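Local coordinates for Non-canonical purine NTP pyrophosphatase (Staphylococcus aureus subsp. aureus, PDB 4BNQ) that hydrolyses non-canonical purine nucleoside triphosphates such as ITP, dITP and XTP to their monophosphates and diphosphate, probably clearing them from the nucleotide pool, at the interface of chains A and B. Residues are numbered along the deposited sequence; one frame, centred on the assembly and turned at random. Chains: chain A/B, Non-canonical purine NTP pyrophosphatase.

Contact 1: the interface of chains A and B. Residues chain A 190, 195; chain B 129, 188.
The end of helix 177-191 and the C-terminal tail of chain A meet strand 126-139 and helix 177-191 of chain B, with A:Glu190 facing B:Lys129 and B:Phe188, and A:Val195 reaching the far end of the B:Phe188 ring. The two charged side chains cross at about a right angle. B:Lys129 bends at chi2 and again at chi4 (60°), which turns its ammonium NZ towards the A:Glu190 carboxylate. B:Lys129 NZ stands 3.5 Å from A:Glu190 OE1, a salt bridge that is weak as a hydrogen bond. B:Phe188 has CG anti to its backbone N (chi1 -180°), and its ring projects from the helix between two parts of chain A. Along one edge, B:Phe188 CE2 lies 4.0 Å from the A:Glu190 CB methylene, while the backbone carbonyl carbon of A:Glu190 stands well off the ring plane. Along another edge, B:Phe188 CE1 packs 3.5 Å from the A:Val195 CG2 methyl. At the ring tip, B:Phe188 CZ meets A:Val195 OXT of the terminal carboxylate at 3.2 Å, with the oxygen at the ring edge and in its plane; the slightly positive ring rim probably suits the anion. The aliphatic B:Lys129 CD passes 4.0 Å from A:Val195 OXT. The site lies at one end of the homodimer interface, where the C-terminal helices finish, about 24 Å from the predicted catalytic A:Asp68.

Contact 2: the interface of chains A and B. Residues chain A 194-195; chain B 121, 125-126, 129, 188, 192.
A:Val195, the last residue of chain A, inserts its side chain and terminal carboxylate between the strand turn and the C-terminal segment of chain B, burying 108 Å² in the dimer interface of this HAM1-family NTPase. The apolar contacts divide between its two methyls. A:Val195 CG1 points at the turn joining strands 112-123 and 126-139, lying 3.8 Å from B:Met126 CB and 3.8 Å from the backbone O of B:Asp125. A:Val195 CG2 points instead to the segment that follows helix 177-191, where it lies 3.6 Å from the carboxylate carbon CD of B:Glu192 as well as against B:Phe188. Its still closer approach to OE1 of B:Glu192 is too short to be reliable. The methyl CE of B:Met121 borders the same group more loosely, 4.4 Å from A:Val195 CG2. A:Asn194 only borders the turn at B:Asp125, with no bond between their backbone oxygens.

The terminal carboxylate is also met by B:Met126, whose side chain crosses that of A:Val195 at about a right angle. With CG anti to the backbone N (chi1 159°) and the rest of the chain extended (chi3 179°), it runs past OXT lengthwise. B:Met126 CG lies 3.2 Å and its sulfur SD 3.4 Å from A:Val195 OXT, so a thioether flanks the anion on one side while the B:Phe188 edge and the B:Lys129 methylenes approach it elsewhere.

As for charge, B:Glu192 brings a second carboxylate near the chain end, across from the A:Val195 side chain. Proximity of the two anions could be mildly unfavourable, though their oxygens are not in direct contact.

Contact 1: the interface of chains A and B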
loop_
_atom_site.group_PDB
_atom_site.type_symbol
_atom_site.label_atom_id
_atom_site.label_comp_id
_atom_site.label_asym_id
_atom_site.label_seq_id
_atom_site.Cartn_x
_atom_site.Cartn_y
_atom_site.Cartn_z
ATOM N N GLU A 190 0.502 -15.655 -4.580
ATOM C CA GLU A 190 -0.669 -16.361 -4.085
ATOM C C GLU A 190 -1.642 -16.619 -5.235
ATOM O O GLU A 190 -2.287 -17.666 -5.281
ATOM C CB GLU A 190 -1.347 -15.579 -2.948
ATOM C CG GLU A 190 -0.667 -15.726 -1.587
ATOM C CD GLU A 190 -0.857 -17.109 -0.963
ATOM O OE1 GLU A 190 -2.024 -17.535 -0.788
ATOM O OE2 GLU A 190 0.157 -17.772 -0.629
ATOM N N VAL A 195 -5.357 -19.717 -7.951
ATOM C CA VAL A 195 -6.432 -18.945 -7.309
ATOM C C VAL A 195 -6.687 -19.363 -5.861
ATOM O O VAL A 195 -6.197 -20.382 -5.375
ATOM C CB VAL A 195 -7.756 -18.953 -8.139
ATOM C CG1 VAL A 195 -8.767 -19.963 -7.583
ATOM C CG2 VAL A 195 -8.389 -17.565 -8.186
ATOM O OXT VAL A 195 -7.386 -18.670 -5.120
ATOM N N LYS B 129 -9.641 -15.357 0.273
ATOM C CA LYS B 129 -8.520 -14.419 0.235
ATOM C C LYS B 129 -8.917 -13.008 0.633
ATOM O O LYS B 129 -9.988 -12.539 0.263
ATOM C CB LYS B 129 -7.900 -14.380 -1.157
ATOM C CG LYS B 129 -6.635 -15.209 -1.268
ATOM C CD LYS B 129 -6.927 -16.630 -1.711
ATOM C CE LYS B 129 -5.730 -17.531 -1.453
ATOM N NZ LYS B 129 -5.399 -17.537 -0.001
ATOM N N PHE B 188 -3.056 -10.362 -7.514
ATOM C CA PHE B 188 -3.470 -11.743 -7.337
ATOM C C PHE B 188 -4.005 -12.292 -8.649
ATOM O O PHE B 188 -3.615 -13.375 -9.085
ATOM C CB PHE B 188 -4.568 -11.826 -6.280
ATOM C CG PHE B 188 -5.060 -13.223 -6.020
ATOM C CD1 PHE B 188 -6.113 -13.760 -6.753
ATOM C CD2 PHE B 188 -4.471 -14.005 -5.037
ATOM C CE1 PHE B 188 -6.564 -15.065 -6.510
ATOM C CE2 PHE B 188 -4.921 -15.305 -4.789
ATOM C CZ PHE B 188 -5.971 -15.830 -5.526
#

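Contact 2: the interface of chains A and B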
loop_
_atom_site.group_PDB
_atom_site.type_symbol
_atom_site.label_atom_id
_atom_site.label_comp_id
_atom_site.label_asym_id
_atom_site.label_seq_id
_atom_site.Cartn_x
_atom_site.Cartn_y
_atom_site.Cartn_z
ATOM N N ASN A 194 -2.913 -21.263 -8.272
ATOM C CA ASN A 194 -4.207 -21.667 -8.818
ATOM C C ASN A 194 -5.395 -21.041 -8.113
ATOM O O ASN A 194 -6.322 -21.752 -7.724
ATOM C CB ASN A 194 -4.348 -23.191 -8.803
ATOM C CG ASN A 194 -3.305 -23.877 -9.650
ATOM O OD1 ASN A 194 -3.334 -23.788 -10.878
ATOM N ND2 ASN A 194 -2.381 -24.577 -9.003
ATOM N N VAL A 195 -5.357 -19.717 -7.951
ATOM C CA VAL A 195 -6.432 -18.945 -7.309
ATOM C C VAL A 195 -6.687 -19.363 -5.861
ATOM O O VAL A 195 -6.197 -20.382 -5.375
ATOM C CB VAL A 195 -7.756 -18.953 -8.139
ATOM C CG1 VAL A 195 -8.767 -19.963 -7.583
ATOM C CG2 VAL A 195 -8.389 -17.565 -8.186
ATOM O OXT VAL A 195 -7.386 -18.670 -5.120
ATOM N N MET B 121 -12.333 -12.351 -1.237
ATOM C CA MET B 121 -12.729 -13.161 -2.385
ATOM C C MET B 121 -12.865 -14.613 -1.945
ATOM O O MET B 121 -11.924 -15.198 -1.408
ATOM C CB MET B 121 -11.729 -13.048 -3.543
ATOM C CG MET B 121 -12.253 -13.672 -4.853
ATOM S SD MET B 121 -11.248 -13.487 -6.348
ATOM C CE MET B 121 -9.732 -14.132 -5.727
ATOM N N ASP B 125 -13.101 -23.575 -5.499
ATOM C CA ASP B 125 -11.792 -24.213 -5.706
ATOM C C ASP B 125 -10.659 -23.377 -5.118
ATOM O O ASP B 125 -9.637 -23.148 -5.781
ATOM C CB ASP B 125 -11.531 -24.434 -7.200
ATOM C CG ASP B 125 -12.766 -24.887 -7.949
ATOM O OD1 ASP B 125 -13.106 -26.088 -7.853
ATOM O OD2 ASP B 125 -13.392 -24.043 -8.634
ATOM N N MET B 126 -10.828 -22.953 -3.867
ATOM C CA MET B 126 -10.055 -21.834 -3.352
ATOM C C MET B 126 -10.346 -21.549 -1.874
ATOM O O MET B 126 -11.486 -21.628 -1.434
ATOM C CB MET B 126 -10.393 -20.615 -4.213
ATOM C CG MET B 126 -10.115 -19.299 -3.598
ATOM S SD MET B 126 -10.665 -17.952 -4.643
ATOM C CE MET B 126 -10.181 -16.662 -3.525
ATOM N N LYS B 129 -9.641 -15.357 0.273
ATOM C CA LYS B 129 -8.520 -14.419 0.235
ATOM C C LYS B 129 -8.917 -13.008 0.633
ATOM O O LYS B 129 -9.988 -12.539 0.263
ATOM C CB LYS B 129 -7.900 -14.380 -1.157
ATOM C CG LYS B 129 -6.635 -15.209 -1.268
ATOM C CD LYS B 129 -6.927 -16.630 -1.711
ATOM C CE LYS B 129 -5.730 -17.531 -1.453
ATOM N NZ LYS B 129 -5.399 -17.537 -0.001
ATOM N N PHE B 188 -3.056 -10.362 -7.514
ATOM C CA PHE B 188 -3.470 -11.743 -7.337
ATOM C C PHE B 188 -4.005 -12.292 -8.649
ATOM O O PHE B 188 -3.615 -13.375 -9.085
ATOM C CB PHE B 188 -4.568 -11.826 -6.280
ATOM C CG PHE B 188 -5.060 -13.223 -6.020
ATOM C CD1 PHE B 188 -6.113 -13.760 -6.753
ATOM C CD2 PHE B 188 -4.471 -14.005 -5.037
ATOM C CE1 PHE B 188 -6.564 -15.065 -6.510
ATOM C CE2 PHE B 188 -4.921 -15.305 -4.789
ATOM C CZ PHE B 188 -5.971 -15.830 -5.526
ATOM N N GLU B 192 -2.513 -15.393 -11.473
ATOM C CA GLU B 192 -3.023 -16.655 -12.001
ATOM C C GLU B 192 -2.946 -16.738 -13.524
ATOM O O GLU B 192 -3.817 -17.320 -14.171
ATOM C CB GLU B 192 -4.442 -16.948 -11.493
ATOM C CG GLU B 192 -5.526 -15.968 -11.915
ATOM C CD GLU B 192 -6.619 -15.901 -10.873
ATOM O OE1 GLU B 192 -6.294 -16.199 -9.705
ATOM O OE2 GLU B 192 -7.783 -15.565 -11.197
#

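Contacts 1 and 2 are adjoining parts of one patch of the homodimer interface, their centres about 4 Å apart, and they share A:Val195, B:Lys129 and B:Phe188. Contact 1 adds the helix end of chain A, whereas contact 2 extends to the strand turn and the post-helix segment of chain B. The tail of chain A thus packs its last residue against the partner, beside a loose salt bridge made from the helix end. Contact 2 lies about 18 Å from the predicted catalytic B:Asp68; the patch probably helps hold the subunits together. By the two-fold symmetry, counterparts are expected with the chains exchanged.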